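Uncharacterized protein MJ0327 (Methanocaldococcus jannaschii DSM 2661, PDB 2QTD) is of unknown function but, as a putative dinitrogenase iron-molybdenum cofactor family protein with a ribonuclease H-like fold, may take part in handling nitrogenase cofactor. Local coordinates at residues V7-S10 / K15-N18; L27-D32 / K37-I42; K50-E55 / K71-K76; D88-L93 / G97-I102. One frame throughout, in Å; residues are numbered along the deposited sequence. Where two conformers were deposited one is given.

Contact 1: residues V7-S10 / K15-N18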
loop_
_atom_site.group_PDB
_atom_site.type_symbol
_atom_site.label_atom_id
_atom_site.label_comp_id
_atom_site.label_asym_id
_atom_site.label_seq_id
_atom_site.Cartn_x
_atom_site.Cartn_y
_atom_site.Cartn_z
ATOM N N VAL A 7 3.083 4.231 -4.113
ATOM C CA VAL A 7 2.820 3.151 -3.150
ATOM C C VAL A 7 1.412 3.314 -2.614
ATOM O O VAL A 7 1.006 4.414 -2.208
ATOM C CB VAL A 7 3.819 3.152 -1.983
ATOM C CG1 VAL A 7 3.560 1.939 -1.055
ATOM C CG2 VAL A 7 5.312 3.204 -2.505
ATOM N N ALA A 8 0.655 2.240 -2.658
ATOM C CA ALA A 8 -0.691 2.214 -1.984
ATOM C C ALA A 8 -0.641 1.559 -0.582
ATOM O O ALA A 8 -0.132 0.457 -0.411
ATOM C CB ALA A 8 -1.721 1.540 -2.893
ATOM N N ILE A 9 -1.186 2.254 0.400
ATOM C CA ILE A 9 -1.220 1.786 1.812
ATOM C C ILE A 9 -2.641 1.611 2.268
ATOM O O ILE A 9 -3.459 2.553 2.181
ATOM C CB ILE A 9 -0.480 2.760 2.754
ATOM C CG1 ILE A 9 0.875 3.126 2.122
ATOM C CG2 ILE A 9 -0.408 2.138 4.197
ATOM C CD1 ILE A 9 1.757 4.027 2.874
ATOM N N SER A 10 -2.939 0.441 2.843
ATOM C CA SER A 10 -4.301 0.152 3.309
ATOM C C SER A 10 -4.508 0.832 4.669
ATOM O O SER A 10 -3.864 0.483 5.643
ATOM C CB SER A 10 -4.436 -1.350 3.399
ATOM O OG SER A 10 -3.510 -1.891 4.320
ATOM N N LYS A 15 -4.939 4.484 11.769
ATOM C CA LYS A 15 -3.832 3.523 11.700
ATOM C C LYS A 15 -3.901 2.737 10.402
ATOM O O LYS A 15 -4.939 2.758 9.727
ATOM C CB LYS A 15 -3.895 2.570 12.903
ATOM C CG LYS A 15 -5.229 1.864 13.055
ATOM C CD LYS A 15 -5.159 0.732 14.084
ATOM C CE LYS A 15 -6.433 -0.142 14.035
ATOM N NZ LYS A 15 -6.170 -1.519 14.560
ATOM N N ILE A 16 -2.804 2.039 10.071
ATOM C CA ILE A 16 -2.790 1.044 9.017
ATOM C C ILE A 16 -3.817 -0.013 9.423
ATOM O O ILE A 16 -3.872 -0.410 10.607
ATOM C CB ILE A 16 -1.365 0.437 8.810
ATOM C CG1 ILE A 16 -0.362 1.525 8.354
ATOM C CG2 ILE A 16 -1.416 -0.686 7.741
ATOM C CD1 ILE A 16 1.106 1.047 8.234
ATOM N N SER A 17 -4.646 -0.436 8.472
ATOM C CA SER A 17 -5.744 -1.344 8.748
ATOM C C SER A 17 -5.238 -2.776 8.935
ATOM O O SER A 17 -4.116 -3.113 8.556
ATOM C CB SER A 17 -6.748 -1.360 7.597
ATOM O OG SER A 17 -6.074 -1.810 6.424
ATOM N N ASN A 18 -6.142 -3.612 9.429
ATOM C CA ASN A 18 -5.827 -5.035 9.630
ATOM C C ASN A 18 -5.616 -5.795 8.330
ATOM O O ASN A 18 -4.835 -6.756 8.311
ATOM C CB ASN A 18 -6.923 -5.733 10.429
ATOM C CG ASN A 18 -6.997 -5.283 11.897
ATOM O OD1 ASN A 18 -6.138 -4.571 12.410
ATOM N ND2 ASN A 18 -8.048 -5.722 12.577
HETATM O O HOH W 1 -3.660 -4.038 6.059
#

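Contact 2: residues L27-D32 / K37-I42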
loop_
_atom_site.group_PDB
_atom_site.type_symbol
_atom_site.label_atom_id
_atom_site.label_comp_id
_atom_site.label_asym_id
_atom_site.label_seq_id
_atom_site.Cartn_x
_atom_site.Cartn_y
_atom_site.Cartn_z
ATOM N N LEU A 27 -4.379 4.937 0.900
ATOM C CA LEU A 27 -3.528 6.113 0.777
ATOM C C LEU A 27 -2.531 5.895 -0.375
ATOM O O LEU A 27 -1.684 4.981 -0.315
ATOM C CB LEU A 27 -2.829 6.407 2.101
ATOM C CG LEU A 27 -1.884 7.640 2.134
ATOM C CD1 LEU A 27 -2.703 8.930 1.974
ATOM C CD2 LEU A 27 -1.160 7.681 3.448
ATOM N N ILE A 28 -2.613 6.743 -1.417
ATOM C CA ILE A 28 -1.706 6.663 -2.555
ATOM C C ILE A 28 -0.603 7.707 -2.327
ATOM O O ILE A 28 -0.865 8.910 -2.278
ATOM C CB ILE A 28 -2.428 6.862 -3.905
ATOM C CG1 ILE A 28 -3.680 6.000 -4.068
ATOM C CG2 ILE A 28 -1.488 6.644 -5.061
ATOM C CD1 ILE A 28 -3.483 4.526 -3.822
ATOM N N VAL A 29 0.619 7.224 -2.138
ATOM C CA VAL A 29 1.750 8.113 -1.900
ATOM C C VAL A 29 2.722 8.046 -3.053
ATOM O O VAL A 29 3.104 6.973 -3.515
ATOM C CB VAL A 29 2.470 7.868 -0.551
ATOM C CG1 VAL A 29 1.558 8.163 0.630
ATOM C CG2 VAL A 29 3.019 6.476 -0.455
ATOM N N ARG A 30 3.118 9.233 -3.523
ATOM C CA ARG A 30 4.164 9.376 -4.538
ATOM C C ARG A 30 5.435 9.717 -3.788
ATOM O O ARG A 30 5.471 10.708 -3.068
ATOM C CB ARG A 30 3.867 10.487 -5.554
ATOM C CG ARG A 30 5.036 11.022 -6.358
ATOM C CD ARG A 30 5.685 9.988 -7.201
ATOM N NE ARG A 30 4.758 9.438 -8.185
ATOM C CZ ARG A 30 5.073 8.482 -9.065
ATOM N NH1 ARG A 30 6.308 7.978 -9.122
ATOM N NH2 ARG A 30 4.141 8.050 -9.921
ATOM N N ILE A 31 6.465 8.901 -3.986
ATOM C CA ILE A 31 7.771 9.069 -3.350
ATOM C C ILE A 31 8.724 9.417 -4.465
ATOM O O ILE A 31 8.711 8.767 -5.513
ATOM C CB ILE A 31 8.252 7.797 -2.661
ATOM C CG1 ILE A 31 7.370 7.460 -1.442
ATOM C CG2 ILE A 31 9.798 7.965 -2.293
ATOM C CD1 ILE A 31 7.291 5.919 -1.073
ATOM N N ASP A 32 9.511 10.474 -4.288
ATOM C CA ASP A 32 10.390 10.933 -5.334
ATOM C C ASP A 32 11.646 11.447 -4.711
ATOM O O ASP A 32 11.583 12.074 -3.648
ATOM C CB ASP A 32 9.756 12.060 -6.122
ATOM C CG ASP A 32 10.061 11.973 -7.575
ATOM O OD1 ASP A 32 11.195 11.559 -7.924
ATOM O OD2 ASP A 32 9.127 12.270 -8.362
ATOM N N LYS A 37 6.143 13.098 -1.978
ATOM C CA LYS A 37 5.822 14.321 -2.724
ATOM C C LYS A 37 4.347 14.656 -2.712
ATOM O O LYS A 37 3.968 15.841 -2.779
ATOM C CB LYS A 37 6.296 14.207 -4.162
ATOM C CG LYS A 37 7.808 14.132 -4.352
ATOM C CD LYS A 37 8.542 15.236 -3.618
ATOM C CE LYS A 37 9.958 15.370 -4.096
ATOM N NZ LYS A 37 10.708 16.432 -3.393
ATOM N N SER A 38 3.497 13.636 -2.668
ATOM C CA SER A 38 2.077 13.870 -2.651
ATOM C C SER A 38 1.303 12.671 -2.102
ATOM O O SER A 38 1.845 11.546 -1.984
ATOM C CB SER A 38 1.589 14.153 -4.074
ATOM O OG SER A 38 1.624 12.955 -4.802
ATOM N N THR A 39 0.030 12.922 -1.777
ATOM C CA THR A 39 -0.856 11.942 -1.213
ATOM C C THR A 39 -2.248 12.100 -1.796
ATOM O O THR A 39 -2.652 13.173 -2.235
ATOM C CB THR A 39 -0.940 12.008 0.351
ATOM O OG1 THR A 39 -1.574 13.221 0.754
ATOM C CG2 THR A 39 0.520 11.861 0.996
ATOM N N LYS A 40 -2.997 11.009 -1.779
ATOM C CA LYS A 40 -4.342 10.976 -2.271
ATOM C C LYS A 40 -5.126 9.831 -1.552
ATOM O O LYS A 40 -4.594 8.730 -1.336
ATOM C CB LYS A 40 -4.323 10.754 -3.774
ATOM C CG LYS A 40 -5.694 10.807 -4.404
ATOM C CD LYS A 40 -5.647 10.965 -5.901
ATOM C CE LYS A 40 -5.364 9.680 -6.616
ATOM N NZ LYS A 40 -5.746 9.703 -8.072
ATOM N N VAL A 41 -6.383 10.123 -1.199
ATOM C CA VAL A 41 -7.295 9.135 -0.619
ATOM C C VAL A 41 -8.186 8.515 -1.680
ATOM O O VAL A 41 -8.834 9.235 -2.453
ATOM C CB VAL A 41 -8.153 9.826 0.405
ATOM C CG1 VAL A 41 -9.270 8.920 0.913
ATOM C CG2 VAL A 41 -7.245 10.347 1.524
ATOM N N ILE A 42 -8.211 7.191 -1.712
ATOM C CA ILE A 42 -9.177 6.433 -2.530
ATOM C C ILE A 42 -10.005 5.575 -1.558
ATOM O O ILE A 42 -9.479 4.655 -0.933
ATOM C CB ILE A 42 -8.506 5.565 -3.629
ATOM C CG1 ILE A 42 -7.710 6.400 -4.674
ATOM C CG2 ILE A 42 -9.572 4.720 -4.336
ATOM C CD1 ILE A 42 -7.065 5.593 -5.811
#

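Contact 3: residues K50-E55 / K71-K76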
loop_
_atom_site.group_PDB
_atom_site.type_symbol
_atom_site.label_atom_id
_atom_site.label_comp_id
_atom_site.label_asym_id
_atom_site.label_seq_id
_atom_site.Cartn_x
_atom_site.Cartn_y
_atom_site.Cartn_z
ATOM N N LYS A 50 -11.924 -0.532 -8.196
ATOM C CA LYS A 50 -11.544 -0.333 -9.609
ATOM C C LYS A 50 -10.440 0.720 -9.768
ATOM O O LYS A 50 -9.482 0.527 -10.533
ATOM C CB LYS A 50 -12.771 0.066 -10.441
ATOM C CG LYS A 50 -13.857 -1.019 -10.524
ATOM C CD LYS A 50 -15.101 -0.515 -11.274
ATOM C CE LYS A 50 -15.973 -1.681 -11.787
ATOM N N SER A 51 -10.582 1.820 -9.024
ATOM C CA SER A 51 -9.658 2.969 -9.090
ATOM C C SER A 51 -8.237 2.652 -8.695
ATOM O O SER A 51 -7.293 3.171 -9.279
ATOM C CB SER A 51 -10.147 4.101 -8.190
ATOM O OG SER A 51 -11.348 4.638 -8.687
ATOM N N ILE A 52 -8.090 1.812 -7.680
ATOM C CA ILE A 52 -6.777 1.437 -7.195
ATOM C C ILE A 52 -6.007 0.701 -8.314
ATOM O O ILE A 52 -4.800 0.892 -8.495
ATOM C CB ILE A 52 -6.917 0.635 -5.854
ATOM C CG1 ILE A 52 -5.613 0.609 -5.071
ATOM C CG2 ILE A 52 -7.481 -0.794 -6.096
ATOM C CD1 ILE A 52 -5.705 -0.286 -3.861
ATOM N N VAL A 53 -6.705 -0.096 -9.114
ATOM C CA VAL A 53 -6.064 -0.753 -10.240
ATOM C C VAL A 53 -5.598 0.274 -11.291
ATOM O O VAL A 53 -4.502 0.146 -11.834
ATOM C CB VAL A 53 -7.005 -1.844 -10.896
ATOM C CG1 VAL A 53 -6.370 -2.451 -12.146
ATOM C CG2 VAL A 53 -7.319 -2.911 -9.893
ATOM N N LYS A 54 -6.430 1.284 -11.564
ATOM C CA LYS A 54 -6.116 2.329 -12.551
ATOM C C LYS A 54 -4.902 3.225 -12.182
ATOM O O LYS A 54 -4.259 3.819 -13.059
ATOM C CB LYS A 54 -7.348 3.217 -12.798
ATOM C CG LYS A 54 -8.537 2.516 -13.476
ATOM C CD LYS A 54 -9.634 3.536 -13.799
ATOM N N GLU A 55 -4.605 3.335 -10.888
ATOM C CA GLU A 55 -3.449 4.115 -10.394
ATOM C C GLU A 55 -2.097 3.589 -10.840
ATOM O O GLU A 55 -1.131 4.345 -10.909
ATOM C CB GLU A 55 -3.472 4.139 -8.835
ATOM C CG GLU A 55 -4.510 5.038 -8.210
ATOM C CD GLU A 55 -4.251 6.522 -8.509
ATOM O OE1 GLU A 55 -3.062 6.991 -8.498
ATOM O OE2 GLU A 55 -5.248 7.197 -8.777
ATOM N N LYS A 71 -3.237 -12.841 -5.605
ATOM C CA LYS A 71 -3.158 -13.369 -6.981
ATOM C C LYS A 71 -3.254 -12.257 -8.035
ATOM O O LYS A 71 -2.382 -12.154 -8.909
ATOM C CB LYS A 71 -4.227 -14.443 -7.211
ATOM C CG LYS A 71 -4.054 -15.217 -8.504
ATOM N N LYS A 72 -4.269 -11.401 -7.899
ATOM C CA LYS A 72 -4.526 -10.281 -8.826
ATOM C C LYS A 72 -3.372 -9.259 -8.884
ATOM O O LYS A 72 -2.805 -8.994 -9.934
ATOM C CB LYS A 72 -5.854 -9.605 -8.429
ATOM C CG LYS A 72 -6.146 -8.249 -9.063
ATOM C CD LYS A 72 -7.614 -7.847 -8.906
ATOM C CE LYS A 72 -7.804 -6.368 -9.251
ATOM N NZ LYS A 72 -9.212 -5.991 -9.559
ATOM N N PHE A 73 -2.997 -8.708 -7.741
ATOM C CA PHE A 73 -1.998 -7.632 -7.701
ATOM C C PHE A 73 -0.550 -8.101 -7.837
ATOM O O PHE A 73 0.257 -7.370 -8.406
ATOM C CB PHE A 73 -2.184 -6.765 -6.433
ATOM C CG PHE A 73 -3.455 -5.925 -6.428
ATOM C CD1 PHE A 73 -3.476 -4.675 -7.023
ATOM C CD2 PHE A 73 -4.626 -6.381 -5.824
ATOM C CE1 PHE A 73 -4.631 -3.903 -7.025
ATOM C CE2 PHE A 73 -5.776 -5.621 -5.823
ATOM C CZ PHE A 73 -5.787 -4.378 -6.435
ATOM N N SER A 74 -0.200 -9.310 -7.352
ATOM C CA SER A 74 1.204 -9.756 -7.396
ATOM C C SER A 74 1.770 -10.009 -8.805
ATOM O O SER A 74 2.987 -10.079 -8.963
ATOM C CB SER A 74 1.477 -10.969 -6.469
ATOM O OG SER A 74 0.794 -12.125 -6.907
ATOM N N LYS A 75 0.891 -10.116 -9.811
ATOM C CA LYS A 75 1.278 -10.184 -11.224
ATOM C C LYS A 75 2.158 -9.016 -11.674
ATOM O O LYS A 75 3.080 -9.182 -12.485
ATOM C CB LYS A 75 0.020 -10.190 -12.122
ATOM C CG LYS A 75 -0.797 -11.471 -12.076
ATOM C CD LYS A 75 -1.955 -11.471 -13.081
ATOM C CE LYS A 75 -2.864 -12.686 -12.864
ATOM N NZ LYS A 75 -3.664 -13.036 -14.060
ATOM N N LYS A 76 1.803 -7.833 -11.180
ATOM C CA LYS A 76 2.395 -6.569 -11.572
ATOM C C LYS A 76 3.118 -5.839 -10.436
ATOM O O LYS A 76 4.117 -5.172 -10.707
ATOM C CB LYS A 76 1.263 -5.663 -12.082
ATOM C CG LYS A 76 1.682 -4.602 -13.095
ATOM C CD LYS A 76 1.211 -4.959 -14.490
#

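Contact 4: residues D88-L93 / G97-I102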
loop_
_atom_site.group_PDB
_atom_site.type_symbol
_atom_site.label_atom_id
_atom_site.label_comp_id
_atom_site.label_asym_id
_atom_site.label_seq_id
_atom_site.Cartn_x
_atom_site.Cartn_y
_atom_site.Cartn_z
ATOM N N ASP A 88 3.571 6.717 8.810
ATOM C CA ASP A 88 4.809 7.457 8.510
ATOM C C ASP A 88 6.034 6.608 8.773
ATOM O O ASP A 88 6.973 6.623 7.949
ATOM C CB ASP A 88 4.888 8.775 9.271
ATOM C CG ASP A 88 3.733 9.723 8.944
ATOM O OD1 ASP A 88 3.329 9.801 7.783
ATOM O OD2 ASP A 88 3.250 10.378 9.890
ATOM N N LYS A 89 6.028 5.881 9.898
ATOM C CA LYS A 89 7.103 4.923 10.224
ATOM C C LYS A 89 7.277 3.904 9.116
ATOM O O LYS A 89 8.389 3.627 8.691
ATOM C CB LYS A 89 6.809 4.182 11.529
ATOM C CG LYS A 89 7.916 3.244 11.975
ATOM N N ASN A 90 6.159 3.374 8.633
ATOM C CA ASN A 90 6.197 2.424 7.510
ATOM C C ASN A 90 6.668 2.943 6.148
ATOM O O ASN A 90 7.361 2.235 5.441
ATOM C CB ASN A 90 4.881 1.677 7.383
ATOM C CG ASN A 90 4.788 0.539 8.392
ATOM O OD1 ASN A 90 5.197 -0.588 8.084
ATOM N ND2 ASN A 90 4.291 0.833 9.625
ATOM N N ILE A 91 6.305 4.184 5.810
ATOM C CA ILE A 91 6.807 4.832 4.625
ATOM C C ILE A 91 8.314 4.974 4.752
ATOM O O ILE A 91 9.029 4.662 3.804
ATOM C CB ILE A 91 6.123 6.185 4.365
ATOM C CG1 ILE A 91 4.675 5.948 3.910
ATOM C CG2 ILE A 91 6.875 6.940 3.305
ATOM C CD1 ILE A 91 3.750 7.176 4.041
ATOM N N SER A 92 8.800 5.414 5.916
ATOM C CA SER A 92 10.247 5.489 6.169
ATOM C C SER A 92 10.948 4.132 6.014
ATOM O O SER A 92 11.996 4.037 5.355
ATOM C CB SER A 92 10.550 6.065 7.565
ATOM O OG SER A 92 9.997 7.358 7.724
ATOM N N LEU A 93 10.392 3.089 6.643
ATOM C CA LEU A 93 10.930 1.722 6.529
ATOM C C LEU A 93 10.960 1.243 5.077
ATOM O O LEU A 93 11.926 0.612 4.643
ATOM C CB LEU A 93 10.141 0.753 7.414
ATOM C CG LEU A 93 10.337 0.891 8.940
ATOM C CD1 LEU A 93 9.269 0.049 9.687
ATOM C CD2 LEU A 93 11.738 0.459 9.355
ATOM N N GLY A 97 14.347 0.339 2.602
ATOM C CA GLY A 97 14.515 -1.004 2.130
ATOM C C GLY A 97 14.337 -2.068 3.196
ATOM O O GLY A 97 14.759 -3.207 2.975
ATOM N N GLU A 98 13.636 -1.726 4.292
ATOM C CA GLU A 98 13.516 -2.542 5.510
ATOM C C GLU A 98 12.213 -3.324 5.747
ATOM O O GLU A 98 12.125 -4.071 6.722
ATOM C CB GLU A 98 13.837 -1.665 6.729
ATOM C CG GLU A 98 15.253 -1.113 6.644
ATOM C CD GLU A 98 15.760 -0.444 7.894
ATOM O OE1 GLU A 98 15.063 -0.462 8.930
ATOM O OE2 GLU A 98 16.884 0.106 7.822
ATOM N N LEU A 99 11.248 -3.227 4.837
ATOM C CA LEU A 99 10.006 -4.043 4.829
ATOM C C LEU A 99 10.187 -5.305 4.015
ATOM O O LEU A 99 10.856 -5.334 2.921
ATOM C CB LEU A 99 8.787 -3.254 4.283
ATOM C CG LEU A 99 8.312 -2.039 5.079
ATOM C CD1 LEU A 99 7.021 -1.439 4.432
ATOM C CD2 LEU A 99 8.091 -2.305 6.605
ATOM N N SER A 100 9.575 -6.344 4.549
ATOM C CA SER A 100 9.569 -7.669 3.927
ATOM C C SER A 100 8.498 -7.776 2.859
ATOM O O SER A 100 7.405 -7.183 2.987
ATOM C CB SER A 100 9.320 -8.703 4.986
ATOM O OG SER A 100 10.389 -8.682 5.847
ATOM N N LYS A 101 8.825 -8.499 1.792
ATOM C CA LYS A 101 7.944 -8.712 0.649
ATOM C C LYS A 101 7.101 -9.952 0.918
ATOM O O LYS A 101 7.628 -11.025 1.277
ATOM C CB LYS A 101 8.812 -8.842 -0.628
ATOM C CG LYS A 101 8.062 -8.870 -1.952
ATOM C CD LYS A 101 9.058 -8.889 -3.129
ATOM C CE LYS A 101 8.334 -8.800 -4.457
ATOM N NZ LYS A 101 9.323 -8.685 -5.599
ATOM N N ILE A 102 5.789 -9.814 0.774
ATOM C CA ILE A 102 4.880 -10.922 1.027
ATOM C C ILE A 102 5.014 -11.935 -0.097
ATOM O O ILE A 102 4.944 -11.590 -1.262
ATOM C CB ILE A 102 3.427 -10.426 1.187
ATOM C CG1 ILE A 102 3.286 -9.543 2.437
ATOM C CG2 ILE A 102 2.444 -11.667 1.203
ATOM C CD1 ILE A 102 1.921 -8.820 2.622
#

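Contact 1: residues V7-S10 / K15-N18
Ser10 and Ser17 hold together a buried loop closure at the end of a central strand: residues 7-10 lie on strand 5-11, in the middle of the sheet, and residues 15-18 on the loop leading from it toward strand 25-32. The direct link is Ser17 N to Ser10 O, 3.1 Å and nearly straight at hydrogen (170°), although the N-H comes from above the carbonyl plane. The same oxygen is approached by CG2 of Ile16 at 3.4 Å, a methyl branch set anti to its own backbone N with CG1 turned aside (chi1 -63°). That CG1 goes instead to CG2 of Ile9 at 4.2 Å, a loose apolar touch that continues the layer where Ile9 and Ile16 meet helix 87-95.

On the polar side the two hydroxyls stand 3.3 Å apart, Ser10 OG to Ser17 OG. A water bridges Ser10 OG (2.8 Å) and the carbonyl O of Ser17, to which it donates (2.7 Å), so strand and loop are tied by a second, indirect path. Ser17 OG has its own hydrogen bond to Ser19 O, which is likely to steady that hydroxyl. Beside Ser10 runs strand 59-62, bonded through Ile61. A loop gathered just beyond the C-terminal end of the central strand, leading on to its antiparallel neighbour, is consistent with the opening of a ribonuclease H-like fold.

Contact 2: residues L27-D32 / K37-I42
Peptide units are the flat groups that meet between Ile28 and Lys40: Ile28 N lies in the plane of the Lys40 carbonyl, 2.8 Å from its O, with an almost straight bond. Lys40 N returns to Ile28 O, but weakly. One face of the paired strands carries Ile28, Arg30, Ser38 and Lys40, the other Leu27, Val29, Thr39 and Val41. Over the second face, Leu27 CD1 slants across Thr39 CB at 3.9 Å. The extended first torsion of Leu27 (chi1 -180°) sends its branch toward that neighbour. On the first face, CG1 of Ile28 packs against CD1 of Ile42 at 3.8 Å.

These strands, 25-32 and 35-43, form an antiparallel hairpin at one border of the sheet of this ribonuclease H-like fold, their short segments running at 162° to each other. The regular pairing gives way near the turn, where Lys37 and Ser38 both face Arg30, a classic beta bulge. Lys37 N reaches Arg30 O at 2.7 Å, and Arg30 N donates to Ser38 O at 3.1 Å from a position tilted out of that carbonyl's plane. From the bulge itself, the bent chain of Lys37 lays CG against CB of Asp32 at 3.3 Å, while its ammonium leaves for a salt bridge with Glu35. Lys40 likewise sends its ammonium away, to a salt bridge with Glu55, and the guanidinium of Arg30 leads off the strand pair to the neighbourhood of a bound tetraethylene glycol.

Contact 3: residues K50-E55 / K71-K76
Apolar contacts carry most of this meeting of two helices, with the outer end of the Phe73 ring directed at the neighbouring Ile52 and Val53. Ile52, in one of its two modelled conformers, brings CG2 to the edge of the ring, near its plane, 4.0 Å from CZ, and the two side chains cross at about a right angle. Val53 comes in obliquely, its CG2 lying 4.1 Å from CE1. The first torsion of Phe73 (chi1 -69°) turns CG away from its own carbonyl carbon and carries the ring tip across to the other helix, although the CA atoms of Val53 and Phe73 stay 8.4 Å apart. The ring thus bridges the distance between the two backbones.

Contacts along a lysine chain form the second group. Lys72, extended all the way, crosses Val53 at nearly ninety degrees and lays CE 3.5 Å from its CG2. On the way, CG of Lys72 sits 4.0 Å above one face of the neighbouring Phe73 ring, displaced from the ring centre to its margin. The start of the aliphatic chain therefore lies over that face, on the side where Lys72 and Val53 are exposed.

No hydrogen bond joins the segments. Beyond them, Phe20 packs edge-to-face with Phe73, and Ile52 also rests on Phe26 of strand 25-32, so the inner side of the contact runs into the core. Helices 46-54 and 67-74 alternate with the parallel strands 59-62 and 78-81, and such helices, packed side by side on the sheet, are characteristic of alpha/beta folds such as the ribonuclease H-like one.

Contact 4: residues D88-L93 / G97-I102
Leu93 and Leu99 are brought together by matching first torsions: each has CG anti to its carbonyl carbon (chi1 -71° and -64°), so that CD2 of Leu99 settles 3.8 Å from CB of Leu93, the side chains crossing at about a right angle. The same CD2 reaches Asn90 OD1 at 3.7 Å, and CD1 lies 3.8 Å from the backbone O of Asn90, which places the leucine's fork over the last turns of the helix. The carboxamide whose OD1 it touches is held at both ends, OD1 by Glu83 N and ND2 by Asp86 O.

Helix 87-95 ends in a Schellman motif. Gly97, with positive phi (82°), turns the chain back, and Glu98 N then bonds to Leu93 O at 2.9 Å, the N-H only moderately tilted from the carbonyl plane. This turn delivers Leu99 to the helix side. Glu98, its chain extended, crosses Leu93 and leaves OE1 3.5 Å from CD2, a contact of carboxylate with methyl on the solvent-exposed side.

Were Leu99 cut back to an alanine, a gap would probably open beside Leu93 CB and Asn90 OD1 would lose its apolar neighbour, setting the tail less firmly on the helix. Further along the tail, Ser100 and Ile102 pair through their backbones with His81 and Ile79 of strand 78-81, while Leu99 also touches Ile61 of strand 59-62.

Contacts 1 and 2 share the sheet: their centres lie 12 Å apart, and Ile9 O comes within 2.9 Å of Leu27 N. Contact 2 joins contact 3 by a salt bridge, Lys40 NZ to Glu55 OE2 at 2.7 Å, where Glu55 also binds a tetraethylene glycol, probably from the crystallisation liquor. Contact 4 meets the other face: CG1 of Ile91 is 3.6 Å from CD1 of Ile9, and CD1 of Ile16 touches the carboxamide of Asn90. Contacts 3 and 4 do not touch, their centres about 20 Å apart. Helix 46-54 and the residue after it pack against the side of Ile28 and Ile42, helix 87-95 against that of Leu27 and Val29, so the two flank the sheet.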